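PDB 5FJL: fiber protein from Raptor siadenovirus a, which forms the trimeric head at the tip of the adenovirus fibre, the capsid spike that probably attaches the virion to a receptor on the host cell. Local coordinates for residues L118-T123 with Y160-T165; E130-Q135 with L146-S151; G50-R55 with T65-Y70. One frame throughout, in Å; residues are numbered along the deposited sequence. Where two conformers were deposited one is given.

Interaction 1. Residues L118-T123 with Y160-T165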
ATOM      1  N   LEU A 118       0.284   7.186  -4.827  1.00 15.09           N
ATOM      2  CA  LEU A 118      -0.273   8.521  -4.651  0.50 16.02           C
ATOM      3  C   LEU A 118      -0.370   9.158  -6.035  1.00 15.36           C
ATOM      4  O   LEU A 118       0.663   9.327  -6.693  1.00 16.26           O
ATOM      5  CB  LEU A 118       0.636   9.383  -3.768  0.50 17.34           C
ATOM      6  CG  LEU A 118       0.210  10.862  -3.738  0.50 18.51           C
ATOM      7  CD1 LEU A 118      -1.182  10.999  -3.168  0.50 19.28           C
ATOM      8  CD2 LEU A 118       1.213  11.677  -2.965  0.50 20.17           C
ATOM      9  N   CYS A 119      -1.575   9.459  -6.466  1.00 14.95           N
ATOM     10  CA  CYS A 119      -1.841  10.049  -7.787  1.00 16.05           C
ATOM     11  C   CYS A 119      -2.542  11.359  -7.640  1.00 15.98           C
ATOM     12  O   CYS A 119      -3.307  11.617  -6.689  1.00 17.37           O
ATOM     13  CB  CYS A 119      -2.709   9.143  -8.629  1.00 17.61           C
ATOM     14  SG  CYS A 119      -1.843   7.583  -9.015  1.00 22.21           S
ATOM     15  N   ILE A 120      -2.336  12.221  -8.645  1.00 15.95           N
ATOM     16  CA  ILE A 120      -3.029  13.486  -8.770  1.00 16.05           C
ATOM     17  C   ILE A 120      -3.767  13.455 -10.093  1.00 16.06           C
ATOM     18  O   ILE A 120      -3.156  13.228 -11.130  1.00 17.69           O
ATOM     19  CB  ILE A 120      -2.077  14.693  -8.700  1.00 17.20           C
ATOM     20  CG1 ILE A 120      -1.360  14.748  -7.334  1.00 19.32           C
ATOM     21  CG2 ILE A 120      -2.830  15.985  -8.945  1.00 18.34           C
ATOM     22  CD1 ILE A 120      -0.148  15.637  -7.339  1.00 20.89           C
ATOM     23  N   PHE A 121      -5.078  13.637 -10.047  1.00 15.08           N
ATOM     24  CA  PHE A 121      -5.917  13.710 -11.241  1.00 15.60           C
ATOM     25  C   PHE A 121      -6.315  15.144 -11.470  1.00 16.15           C
ATOM     26  O   PHE A 121      -6.868  15.778 -10.584  1.00 17.50           O
ATOM     27  CB  PHE A 121      -7.182  12.823 -11.120  1.00 16.35           C
ATOM     28  CG  PHE A 121      -6.858  11.357 -10.982  1.00 16.05           C
ATOM     29  CD1 PHE A 121      -6.664  10.781  -9.727  1.00 17.62           C
ATOM     30  CD2 PHE A 121      -6.750  10.538 -12.099  1.00 17.54           C
ATOM     31  CE1 PHE A 121      -6.339   9.444  -9.607  1.00 18.13           C
ATOM     32  CE2 PHE A 121      -6.435   9.190 -11.959  1.00 18.20           C
ATOM     33  CZ  PHE A 121      -6.209   8.660 -10.712  1.00 17.96           C
ATOM     34  N   ILE A 122      -5.992  15.643 -12.658  1.00 15.56           N
ATOM     35  CA  ILE A 122      -6.360  16.998 -13.080  1.00 15.29           C
ATOM     36  C   ILE A 122      -7.521  16.896 -14.046  1.00 14.85           C
ATOM     37  O   ILE A 122      -7.422  16.224 -15.078  1.00 15.54           O
ATOM     38  CB  ILE A 122      -5.181  17.702 -13.781  1.00 16.96           C
ATOM     39  CG1 ILE A 122      -3.906  17.639 -12.939  1.00 19.22           C
ATOM     40  CG2 ILE A 122      -5.571  19.113 -14.177  1.00 17.81           C
ATOM     41  CD1 ILE A 122      -3.965  18.342 -11.642  1.00 21.09           C
ATOM     42  N   THR A 123      -8.637  17.550 -13.702  1.00 15.76           N
ATOM     43  CA  THR A 123      -9.755  17.710 -14.607  1.00 16.64           C
ATOM     44  C   THR A 123      -9.837  19.205 -14.968  1.00 17.10           C
ATOM     45  O   THR A 123      -9.089  20.023 -14.424  1.00 17.13           O
ATOM     46  CB  THR A 123     -11.072  17.223 -14.001  1.00 17.40           C
ATOM     47  OG1 THR A 123     -11.429  18.061 -12.921  1.00 17.08           O
ATOM     48  CG2 THR A 123     -10.950  15.745 -13.517  1.00 18.30           C
ATOM     49  N   TYR A 160      -5.067  15.027 -16.953  1.00 14.86           N
ATOM     50  CA  TYR A 160      -3.823  14.368 -16.610  1.00 15.71           C
ATOM     51  C   TYR A 160      -3.993  13.484 -15.392  1.00 15.16           C
ATOM     52  O   TYR A 160      -4.785  13.823 -14.516  1.00 15.43           O
ATOM     53  CB  TYR A 160      -2.673  15.366 -16.331  1.00 16.15           C
ATOM     54  CG  TYR A 160      -2.376  16.204 -17.541  1.00 15.90           C
ATOM     55  CD1 TYR A 160      -1.503  15.734 -18.512  1.00 16.68           C
ATOM     56  CD2 TYR A 160      -3.013  17.402 -17.732  1.00 16.53           C
ATOM     57  CE1 TYR A 160      -1.273  16.475 -19.665  1.00 17.78           C
ATOM     58  CE2 TYR A 160      -2.795  18.153 -18.869  1.00 16.97           C
ATOM     59  CZ  TYR A 160      -1.922  17.678 -19.822  1.00 17.69           C
ATOM     60  OH  TYR A 160      -1.698  18.413 -21.002  1.00 20.21           O
ATOM     61  N   MET A 161      -3.198  12.416 -15.364  1.00 15.30           N
ATOM     62  CA  MET A 161      -2.944  11.690 -14.105  1.00 14.43           C
ATOM     63  C   MET A 161      -1.475  11.744 -13.843  1.00 14.85           C
ATOM     64  O   MET A 161      -0.708  11.242 -14.669  1.00 16.39           O
ATOM     65  CB  MET A 161      -3.398  10.234 -14.191  1.00 15.29           C
ATOM     66  CG  MET A 161      -3.113   9.437 -12.918  1.00 15.42           C
ATOM     67  SD  MET A 161      -3.483   7.662 -13.000  1.00 16.63           S
ATOM     68  CE  MET A 161      -2.126   7.091 -13.967  1.00 17.69           C
ATOM     69  N   HIS A 162      -1.097  12.255 -12.685  1.00 14.25           N
ATOM     70  CA  HIS A 162       0.296  12.267 -12.271  1.00 14.99           C
ATOM     71  C   HIS A 162       0.513  11.207 -11.203  1.00 15.60           C
ATOM     72  O   HIS A 162      -0.144  11.276 -10.173  1.00 16.60           O
ATOM     73  CB  HIS A 162       0.698  13.631 -11.712  1.00 16.24           C
ATOM     74  CG  HIS A 162       0.453  14.779 -12.649  1.00 16.60           C
ATOM     75  ND1 HIS A 162       1.165  14.931 -13.817  1.00 18.96           N
ATOM     76  CD2 HIS A 162      -0.414  15.818 -12.591  1.00 19.06           C
ATOM     77  CE1 HIS A 162       0.759  16.040 -14.424  1.00 19.15           C
ATOM     78  NE2 HIS A 162      -0.199  16.586 -13.715  1.00 19.44           N
ATOM     79  N   ILE A 163       1.405  10.271 -11.435  1.00 15.42           N
ATOM     80  CA  ILE A 163       1.840   9.339 -10.379  1.00 15.55           C
ATOM     81  C   ILE A 163       2.976  10.013  -9.621  1.00 15.95           C
ATOM     82  O   ILE A 163       4.049  10.231 -10.185  1.00 17.68           O
ATOM     83  CB  ILE A 163       2.307   7.976 -10.939  1.00 16.59           C
ATOM     84  CG1 ILE A 163       1.236   7.343 -11.846  1.00 17.66           C
ATOM     85  CG2 ILE A 163       2.775   7.073  -9.807  1.00 17.50           C
ATOM     86  CD1 ILE A 163       1.610   6.007 -12.411  1.00 19.58           C
ATOM     87  N   VAL A 164       2.744  10.338  -8.369  1.00 16.10           N
ATOM     88  CA  VAL A 164       3.719  11.004  -7.534  1.00 16.78           C
ATOM     89  C   VAL A 164       4.706  10.000  -6.941  1.00 18.31           C
ATOM     90  O   VAL A 164       5.918  10.167  -7.030  1.00 19.62           O
ATOM     91  CB  VAL A 164       3.042  11.796  -6.424  1.00 17.78           C
ATOM     92  CG1 VAL A 164       4.096  12.417  -5.493  1.00 18.70           C
ATOM     93  CG2 VAL A 164       2.116  12.860  -7.008  1.00 19.52           C
ATOM     94  N   THR A 165       4.168   8.937  -6.373  1.00 18.32           N
ATOM     95  CA  THR A 165       5.024   7.854  -5.860  1.00 20.24           C
ATOM     96  C   THR A 165       4.175   6.571  -5.821  1.00 16.52           C
ATOM     97  O   THR A 165       2.957   6.627  -5.772  1.00 17.96           O
ATOM     98  CB  THR A 165       5.694   8.275  -4.545  1.00 24.28           C
ATOM     99  OG1 THR A 165       6.900   7.495  -4.324  1.00 25.27           O
ATOM    100  CG2 THR A 165       4.704   8.176  -3.483  1.00 23.66           C
TER
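Leu118 to Ile122 and Tyr160 to Thr165 run antiparallel as neighbouring strands, 115-122 and 160-171, in the all-beta fibre head. Six backbone hydrogen bonds join them. The straightest runs from His162 N to Ile120 O, 2.8 Å with 173° at the hydrogen. Tyr160 N to Ile122 O is longer, 3.2 Å, although its donor lies on a carbonyl lone pair. At the other end a classic beta bulge puts two residues opposite Leu118, whose N bonds Thr165 O and whose O accepts Val164 N. The helix-like backbone of Val164 makes room for the extra residue, yet both backbone hydrogen bonds are kept.

On the face carrying Cys119, Phe121, Met161 and Ile163 the contacts are sulfur-rich. Met161 and Phe121 lie side by side. A chi1 of 178° swings the Met161 chain away from its own N, and CG comes to 3.5 Å from Phe121 CE2; SD, beyond it, stands 4.4 Å from the ring centroid and oblique to it, a Met-aromatic contact. The unbranched thioether can follow the flat ring closely. Small Cys119 fits between larger neighbours, its SG 4.2 Å from Ile163 CG1.

Branched aliphatic groups pack on the other face. Val164 touches Leu118, in the conformer given, through CG1 and Ile120 through CG2, the latter 3.6 Å from Ile120 CD1. Beside them the imidazole of His162 approaches Ile122, with NE2 3.9 Å from CG1; its ND1 is hydrogen-bonded to Thr85 on the adjoining strand 78-87. Leu118 and Val164 also pack on Leu149 of a second subunit.

The backbone thus supplies the directional bonding, whereas the side chains add mainly dispersion. One face is largely apolar and lies within the subunit, Phe121 also meeting the cation of Arg150; the bulged end of the other presents aliphatic surface for trimer packing.

Interaction 2. Residues E130-Q135 with L146-S151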
ATOM      1  N   GLU A 130      -5.052  11.618  -4.337  1.00 16.70           N
ATOM      2  CA  GLU A 130      -5.602  10.405  -3.708  1.00 17.81           C
ATOM      3  C   GLU A 130      -4.689   9.229  -3.780  1.00 16.39           C
ATOM      4  O   GLU A 130      -3.878   9.093  -4.672  1.00 18.12           O
ATOM      5  CB  GLU A 130      -6.926  10.008  -4.291  1.00 22.13           C
ATOM      6  CG  GLU A 130      -6.959   9.927  -5.765  1.00 24.12           C
ATOM      7  CD  GLU A 130      -8.395   9.765  -6.350  1.00 24.35           C
ATOM      8  OE1 GLU A 130      -9.231  10.679  -6.413  1.00 29.57           O
ATOM      9  OE2 GLU A 130      -8.619   8.672  -6.816  1.00 27.96           O
ATOM     10  N   LEU A 131      -4.844   8.317  -2.802  1.00 16.20           N
ATOM     11  CA  LEU A 131      -4.208   7.011  -2.884  0.50 15.80           C
ATOM     12  C   LEU A 131      -5.089   6.123  -3.749  1.00 15.87           C
ATOM     13  O   LEU A 131      -6.309   6.125  -3.644  1.00 17.56           O
ATOM     14  CB  LEU A 131      -3.913   6.354  -1.495  0.50 16.07           C
ATOM     15  CG  LEU A 131      -2.621   6.826  -0.774  0.50 16.37           C
ATOM     16  CD1 LEU A 131      -2.755   8.270  -0.298  0.50 17.41           C
ATOM     17  CD2 LEU A 131      -2.259   5.920   0.393  0.50 16.80           C
ATOM     18  N   CYS A 132      -4.415   5.353  -4.581  1.00 15.00           N
ATOM     19  CA  CYS A 132      -5.053   4.430  -5.552  0.50 15.59           C
ATOM     20  C   CYS A 132      -4.287   3.146  -5.548  1.00 15.77           C
ATOM     21  O   CYS A 132      -3.174   3.100  -5.007  1.00 17.84           O
ATOM     22  CB  CYS A 132      -4.982   4.968  -6.993  0.50 16.37           C
ATOM     23  SG  CYS A 132      -5.762   6.567  -7.258  0.50 18.80           S
ATOM     24  N   MET A 133      -4.812   2.091  -6.147  1.00 15.74           N
ATOM     25  CA  MET A 133      -4.011   0.896  -6.405  1.00 16.29           C
ATOM     26  C   MET A 133      -3.833   0.750  -7.897  1.00 17.00           C
ATOM     27  O   MET A 133      -4.731   1.098  -8.680  1.00 17.19           O
ATOM     28  CB  MET A 133      -4.610  -0.335  -5.812  1.00 17.98           C
ATOM     29  CG  MET A 133      -4.682  -0.251  -4.265  1.00 19.58           C
ATOM     30  SD  MET A 133      -4.769  -1.829  -3.440  1.00 19.62           S
ATOM     31  CE  MET A 133      -2.994  -2.200  -3.415  1.00 19.43           C
ATOM     32  N   MET A 134      -2.683   0.287  -8.295  1.00 15.95           N
ATOM     33  CA  MET A 134      -2.439   0.012  -9.716  1.00 17.16           C
ATOM     34  C   MET A 134      -1.780  -1.298  -9.919  1.00 16.35           C
ATOM     35  O   MET A 134      -1.089  -1.823  -9.055  1.00 15.64           O
ATOM     36  CB  MET A 134      -1.779   1.136 -10.373  1.00 22.17           C
ATOM     37  CG  MET A 134      -0.506   1.538  -9.813  1.00 21.45           C
ATOM     38  SD  MET A 134       0.194   3.004 -10.663  1.00 25.46           S
ATOM     39  CE  MET A 134      -0.951   4.329 -10.472  1.00 24.04           C
ATOM     40  N   GLN A 135      -2.019  -1.873 -11.095  1.00 15.95           N
ATOM     41  CA  GLN A 135      -1.577  -3.225 -11.366  1.00 16.41           C
ATOM     42  C   GLN A 135      -1.341  -3.394 -12.855  1.00 14.48           C
ATOM     43  O   GLN A 135      -2.154  -2.936 -13.638  1.00 17.39           O
ATOM     44  CB  GLN A 135      -2.692  -4.195 -10.922  1.00 18.90           C
ATOM     45  CG  GLN A 135      -2.389  -5.637 -11.018  1.00 22.05           C
ATOM     46  CD  GLN A 135      -3.400  -6.480 -10.257  1.00 22.88           C
ATOM     47  OE1 GLN A 135      -4.417  -5.975  -9.761  1.00 30.71           O
ATOM     48  NE2 GLN A 135      -3.059  -7.716 -10.081  1.00 26.79           N
ATOM     49  N   LEU A 146      -1.959  -1.206 -17.960  1.00 15.77           N
ATOM     50  CA  LEU A 146      -1.863  -0.712 -16.565  1.00 14.86           C
ATOM     51  C   LEU A 146      -3.251  -0.345 -16.107  1.00 15.07           C
ATOM     52  O   LEU A 146      -3.954   0.426 -16.764  1.00 15.91           O
ATOM     53  CB  LEU A 146      -0.935   0.502 -16.513  1.00 15.90           C
ATOM     54  CG  LEU A 146      -0.770   1.170 -15.128  1.00 16.84           C
ATOM     55  CD1 LEU A 146      -0.292   0.188 -14.068  1.00 17.17           C
ATOM     56  CD2 LEU A 146       0.184   2.363 -15.203  1.00 18.17           C
ATOM     57  N   VAL A 147      -3.687  -0.915 -14.991  1.00 15.90           N
ATOM     58  CA  VAL A 147      -5.023  -0.714 -14.463  1.00 15.57           C
ATOM     59  C   VAL A 147      -4.910   0.097 -13.190  1.00 16.52           C
ATOM     60  O   VAL A 147      -4.013  -0.182 -12.376  1.00 16.41           O
ATOM     61  CB  VAL A 147      -5.683  -2.065 -14.136  1.00 18.62           C
ATOM     62  CG1 VAL A 147      -7.069  -1.874 -13.535  1.00 20.78           C
ATOM     63  CG2 VAL A 147      -5.708  -2.946 -15.393  1.00 22.62           C
ATOM     64  N   VAL A 148      -5.781   1.092 -13.044  1.00 15.26           N
ATOM     65  CA  VAL A 148      -5.782   1.941 -11.851  1.00 15.43           C
ATOM     66  C   VAL A 148      -7.143   1.814 -11.215  1.00 15.80           C
ATOM     67  O   VAL A 148      -8.168   2.009 -11.883  1.00 16.56           O
ATOM     68  CB  VAL A 148      -5.510   3.405 -12.190  1.00 15.96           C
ATOM     69  CG1 VAL A 148      -5.426   4.277 -10.941  1.00 16.31           C
ATOM     70  CG2 VAL A 148      -4.230   3.555 -13.007  1.00 17.76           C
ATOM     71  N   LEU A 149      -7.171   1.486  -9.920  1.00 15.54           N
ATOM     72  CA  LEU A 149      -8.422   1.383  -9.174  1.00 17.39           C
ATOM     73  C   LEU A 149      -8.520   2.498  -8.172  1.00 17.04           C
ATOM     74  O   LEU A 149      -7.571   2.777  -7.443  1.00 17.44           O
ATOM     75  CB  LEU A 149      -8.530   0.065  -8.443  1.00 19.93           C
ATOM     76  CG  LEU A 149      -8.404  -1.196  -9.277  1.00 22.00           C
ATOM     77  CD1 LEU A 149      -8.639  -2.406  -8.371  1.00 27.17           C
ATOM     78  CD2 LEU A 149      -9.442  -1.226 -10.377  1.00 22.71           C
ATOM     79  N   ARG A 150      -9.653   3.178  -8.132  1.00 17.95           N
ATOM     80  CA  ARG A 150      -9.886   4.334  -7.295  1.00 18.13           C
ATOM     81  C   ARG A 150     -11.092   4.114  -6.407  1.00 19.04           C
ATOM     82  O   ARG A 150     -11.888   3.182  -6.639  1.00 19.05           O
ATOM     83  CB  ARG A 150     -10.143   5.566  -8.161  1.00 18.59           C
ATOM     84  CG  ARG A 150      -9.017   5.938  -9.122  1.00 19.79           C
ATOM     85  CD  ARG A 150      -9.394   7.087 -10.038  1.00 19.66           C
ATOM     86  NE  ARG A 150      -9.827   8.222  -9.256  1.00 19.70           N
ATOM     87  CZ  ARG A 150     -11.064   8.671  -9.161  1.00 19.67           C
ATOM     88  NH1 ARG A 150     -12.057   8.121  -9.855  1.00 20.74           N
ATOM     89  NH2 ARG A 150     -11.349   9.686  -8.339  1.00 22.10           N
ATOM     90  N   SER A 151     -11.242   4.973  -5.412  1.00 19.95           N
ATOM     91  CA  SER A 151     -12.381   4.906  -4.477  0.50 20.76           C
ATOM     92  C   SER A 151     -13.663   5.501  -5.025  1.00 23.60           C
ATOM     93  O   SER A 151     -14.773   4.964  -4.778  1.00 25.55           O
ATOM     94  CB  SER A 151     -12.065   5.641  -3.182  0.50 23.18           C
ATOM     95  OG  SER A 151     -13.229   5.658  -2.357  0.50 22.80           O
TER
HETATM   96  O   HOH W   1      -8.717   6.475  -5.118  1.00 22.42           O
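Turned to lie between its backbone N and carbonyl carbon (chi1 50°), CG of Glu130 starts an extended chain that carries the carboxylate to Arg150. A bend at chi3 of the arginine turns its guanidinium edge, NE and NH2, to the acid. NH2 gives the straighter bond, 3.0 Å to Glu130 OE1 and 169° at the hydrogen; OE1 accepts on its syn lone pair and lies close to the guanidinium plane. NE lies 2.8 Å from Glu130 OE2, but this bond is more bent and leaves both planes; the two flat groups are 25° apart. A water that donates to Glu130 OE2 and Leu131 O also accepts from Ser151 N, tying the acid to both backbones. Arginine suits this buried place because its remaining nitrogen can bond Lys97 O while the cation lies against Phe121.

Beyond the ion pair the segments belong to the antiparallel beta hairpin of strands 127-138 and 144-149. Met133 pairs with Leu149 and Gln135 with Val147, each by two backbone bonds; Leu149 N to Met133 O is 2.8 Å. Between them Met134 and Val148 form a non-hydrogen-bonded pair, Met134 CE reaching 4.2 Å from Val148 CG2. Slim Cys132 lets its CB approach Leu149 O to 3.4 Å and, in the conformer given, its SG rest by the aliphatic CG of Arg150. On the opposite face Met133, Val147 and Leu149 pack against leucines of a third subunit.

Interaction 3. Residues G50-R55 with T65-Y70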
ATOM      1  N   GLY A  50       3.848   8.382 -25.136  1.00 20.95           N
ATOM      2  CA  GLY A  50       4.685   8.467 -23.960  1.00 20.93           C
ATOM      3  C   GLY A  50       5.437   7.159 -23.766  1.00 20.96           C
ATOM      4  O   GLY A  50       4.948   6.081 -24.144  1.00 21.26           O
ATOM      5  N   VAL A  51       6.634   7.249 -23.199  1.00 19.98           N
ATOM      6  CA  VAL A  51       7.446   6.080 -22.894  1.00 19.09           C
ATOM      7  C   VAL A  51       7.484   5.881 -21.382  1.00 20.81           C
ATOM      8  O   VAL A  51       7.819   6.823 -20.650  1.00 21.88           O
ATOM      9  CB  VAL A  51       8.887   6.245 -23.429  1.00 19.58           C
ATOM     10  CG1 VAL A  51       9.775   5.059 -23.056  1.00 21.18           C
ATOM     11  CG2 VAL A  51       8.861   6.454 -24.939  1.00 21.01           C
ATOM     12  N   ILE A  52       7.148   4.676 -20.947  1.00 19.27           N
ATOM     13  CA  ILE A  52       7.233   4.218 -19.550  0.50 19.47           C
ATOM     14  C   ILE A  52       8.404   3.259 -19.486  1.00 19.50           C
ATOM     15  O   ILE A  52       8.339   2.192 -20.052  1.00 19.67           O
ATOM     16  CB  ILE A  52       5.968   3.420 -19.087  0.50 20.98           C
ATOM     17  CG1 ILE A  52       4.688   4.259 -19.122  0.50 22.26           C
ATOM     18  CG2 ILE A  52       6.172   2.844 -17.675  0.50 22.76           C
ATOM     19  CD1 ILE A  52       3.450   3.392 -18.961  0.50 21.07           C
ATOM     20  N   ASN A  53       9.442   3.601 -18.762  1.00 19.92           N
ATOM     21  CA  ASN A  53      10.588   2.707 -18.594  1.00 20.33           C
ATOM     22  C   ASN A  53      10.417   1.933 -17.321  1.00 19.59           C
ATOM     23  O   ASN A  53       9.855   2.454 -16.326  1.00 19.59           O
ATOM     24  CB  ASN A  53      11.880   3.522 -18.520  1.00 21.98           C
ATOM     25  CG  ASN A  53      12.191   4.179 -19.834  1.00 25.60           C
ATOM     26  OD1 ASN A  53      12.385   3.520 -20.829  1.00 28.72           O
ATOM     27  ND2 ASN A  53      12.051   5.490 -19.867  1.00 31.16           N
ATOM     28  N   PHE A  54      10.867   0.690 -17.309  1.00 18.84           N
ATOM     29  CA  PHE A  54      10.871  -0.081 -16.077  1.00 19.50           C
ATOM     30  C   PHE A  54      12.128  -0.933 -15.935  1.00 20.21           C
ATOM     31  O   PHE A  54      12.792  -1.215 -16.922  1.00 19.85           O
ATOM     32  CB  PHE A  54       9.603  -0.922 -15.987  1.00 19.24           C
ATOM     33  CG  PHE A  54       9.484  -1.975 -17.054  1.00 19.36           C
ATOM     34  CD1 PHE A  54      10.101  -3.212 -16.923  1.00 21.49           C
ATOM     35  CD2 PHE A  54       8.745  -1.722 -18.196  1.00 20.35           C
ATOM     36  CE1 PHE A  54       9.986  -4.190 -17.927  1.00 23.73           C
ATOM     37  CE2 PHE A  54       8.603  -2.705 -19.177  1.00 22.11           C
ATOM     38  CZ  PHE A  54       9.232  -3.919 -19.049  1.00 22.64           C
ATOM     39  N   ARG A  55      12.452  -1.312 -14.698  1.00 20.21           N
ATOM     40  CA  ARG A  55      13.540  -2.229 -14.402  1.00 22.49           C
ATOM     41  C   ARG A  55      13.041  -3.320 -13.514  1.00 21.49           C
ATOM     42  O   ARG A  55      12.450  -3.015 -12.470  1.00 21.20           O
ATOM     43  CB  ARG A  55      14.693  -1.527 -13.719  1.00 26.14           C
ATOM     44  CG  ARG A  55      15.870  -2.454 -13.437  1.00 34.42           C
ATOM     45  CD  ARG A  55      17.170  -1.673 -13.363  1.00 40.10           C
ATOM     46  NE  ARG A  55      18.319  -2.555 -13.507  1.00 51.01           N
ATOM     47  CZ  ARG A  55      19.409  -2.308 -14.246  1.00 56.87           C
ATOM     48  NH1 ARG A  55      19.542  -1.180 -14.964  1.00 56.15           N
ATOM     49  NH2 ARG A  55      20.387  -3.222 -14.280  1.00 60.85           N
ATOM     50  N   THR A  65       9.562  -4.898  -9.714  1.00 18.05           N
ATOM     51  CA  THR A  65       9.659  -3.961 -10.828  1.00 18.03           C
ATOM     52  C   THR A  65       9.460  -2.546 -10.355  1.00 18.47           C
ATOM     53  O   THR A  65       8.487  -2.256  -9.620  1.00 18.36           O
ATOM     54  CB  THR A  65       8.648  -4.306 -11.946  1.00 19.42           C
ATOM     55  OG1 THR A  65       8.858  -5.666 -12.363  1.00 21.75           O
ATOM     56  CG2 THR A  65       8.758  -3.356 -13.135  1.00 20.25           C
ATOM     57  N   ILE A  66      10.348  -1.660 -10.785  0.50 18.54           N
ATOM     58  CA  ILE A  66      10.303  -0.232 -10.496  0.50 18.69           C
ATOM     59  C   ILE A  66      10.072   0.485 -11.817  0.50 19.26           C
ATOM     60  O   ILE A  66      10.559   0.029 -12.848  0.50 18.63           O
ATOM     61  CB  ILE A  66      11.636   0.292  -9.942  0.50 21.22           C
ATOM     62  CG1 ILE A  66      11.999  -0.410  -8.647  0.50 22.64           C
ATOM     63  CG2 ILE A  66      11.548   1.781  -9.661  0.50 22.37           C
ATOM     64  CD1 ILE A  66      11.084  -0.029  -7.521  0.50 23.86           C
ATOM     65  N   LEU A  67       9.317   1.574 -11.809  1.00 19.50           N
ATOM     66  CA  LEU A  67       9.201   2.435 -12.978  1.00 19.56           C
ATOM     67  C   LEU A  67      10.253   3.542 -12.919  1.00 23.73           C
ATOM     68  O   LEU A  67      10.542   4.077 -11.855  1.00 26.30           O
ATOM     69  CB  LEU A  67       7.796   3.035 -13.039  1.00 21.01           C
ATOM     70  CG  LEU A  67       6.688   1.973 -12.987  1.00 20.23           C
ATOM     71  CD1 LEU A  67       5.345   2.686 -13.129  1.00 21.96           C
ATOM     72  CD2 LEU A  67       6.886   0.901 -14.063  1.00 20.94           C
ATOM     73  N   GLY A  68      10.807   3.894 -14.059  1.00 22.37           N
ATOM     74  CA  GLY A  68      11.907   4.844 -14.119  1.00 25.24           C
ATOM     75  C   GLY A  68      11.489   6.264 -14.300  1.00 27.33           C
ATOM     76  O   GLY A  68      10.339   6.558 -14.600  1.00 28.57           O
ATOM     77  N   ASN A  69      12.452   7.176 -14.109  1.00 31.27           N
ATOM     78  CA  ASN A  69      12.331   8.575 -14.608  1.00 37.18           C
ATOM     79  C   ASN A  69      11.324   9.437 -13.866  1.00 33.48           C
ATOM     80  O   ASN A  69      10.711  10.331 -14.435  1.00 38.22           O
ATOM     81  CB  ASN A  69      11.998   8.629 -16.109  1.00 40.76           C
ATOM     82  CG  ASN A  69      12.936   7.794 -16.934  1.00 46.78           C
ATOM     83  OD1 ASN A  69      12.520   6.830 -17.572  1.00 48.15           O
ATOM     84  ND2 ASN A  69      14.222   8.132 -16.888  1.00 52.31           N
ATOM     85  N   TYR A  70      11.158   9.151 -12.587  1.00 33.44           N
ATOM     86  CA  TYR A  70      10.235   9.913 -11.769  1.00 32.67           C
ATOM     87  C   TYR A  70      10.617   9.679 -10.318  1.00 31.70           C
ATOM     88  O   TYR A  70      11.381   8.766 -10.026  1.00 34.32           O
ATOM     89  CB  TYR A  70       8.782   9.449 -12.046  1.00 34.57           C
ATOM     90  CG  TYR A  70       8.388   8.332 -11.172  1.00 30.30           C
ATOM     91  CD1 TYR A  70       8.862   7.060 -11.387  1.00 31.03           C
ATOM     92  CD2 TYR A  70       7.601   8.552 -10.064  1.00 30.45           C
ATOM     93  CE1 TYR A  70       8.564   6.021 -10.524  1.00 35.60           C
ATOM     94  CE2 TYR A  70       7.271   7.514  -9.210  1.00 35.07           C
ATOM     95  CZ  TYR A  70       7.786   6.256  -9.441  1.00 33.31           C
ATOM     96  OH  TYR A  70       7.496   5.199  -8.623  1.00 41.44           O
TER
HETATM   97  O   HOH W   2       9.326   6.010 -17.144  1.00 31.95           O
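Asn53 and Asn69 join side chains where the hairpin of strands 51-59 and 62-67 frays into loop. Asn53 ND2 donates to Asn69 OD1 at 2.7 Å, the donor tilted from the acceptor's carbonyl plane and the amides 74° apart. Asparagine suits both ends, offering a short, compact donor or acceptor, and at Asn69 it also tolerates the positive phi of the turn. A water accepts from Asn53 N and donates to Gly68 O, bridging the backbones where they part.

Direct backbone bonding follows further along. Arg55 and Ile66 exchange two hydrogen bonds, each 3.0 Å, as a hydrogen-bonded antiparallel pair. Gly68 N reaches Asn53 O at 2.8 Å and is nearly straight at the hydrogen, yet it sits well above the carbonyl plane, 46° out of it, as the strand turns away.

Apolar contacts gather on the buried face. Leu67 sends CD2 to 3.8 Å from Phe54 CB and, more loosely, to 4.2 Å from Ile52 CG2 in the conformer given. Phe54 CG lies between its backbone N and carbonyl carbon (chi1 64°), directing the ring away from the partner strand and toward Phe44 on strand 38-45. The methyl CG2 of Thr65 fills in beside Phe54 CB, 3.8 Å away.

Amides and water therefore take over at the open end from regular strand pairing, while apolar side chains, Phe54 among them, pack on the inner face.

How the interactions relate
Interactions 1 and 2 are buried and adjoin: strands 115-122 and 127-138 are neighbours, Cys119 O probably bonds Glu130 N, and Ile163 CD1 packs 3.6 Å from Met134 CE. Along the chain, interaction 2 is nested inside the loop closed by interaction 1. Interaction 3 is only partly buried and closes earlier; its centre lies about 17 Å from that of interaction 2, across the chain's centre, but it reaches strand 160-171 of interaction 1 through strand 62-67, and Tyr70 touches Val164. Between side chains, interaction 1 has apolar and sulfur contacts, interaction 2 adds a largely enclosed, water-linked ion pair, and interaction 3 uses amides near the surface. All touch other subunits, interaction 2 with the most residues, interaction 3 through Ile66.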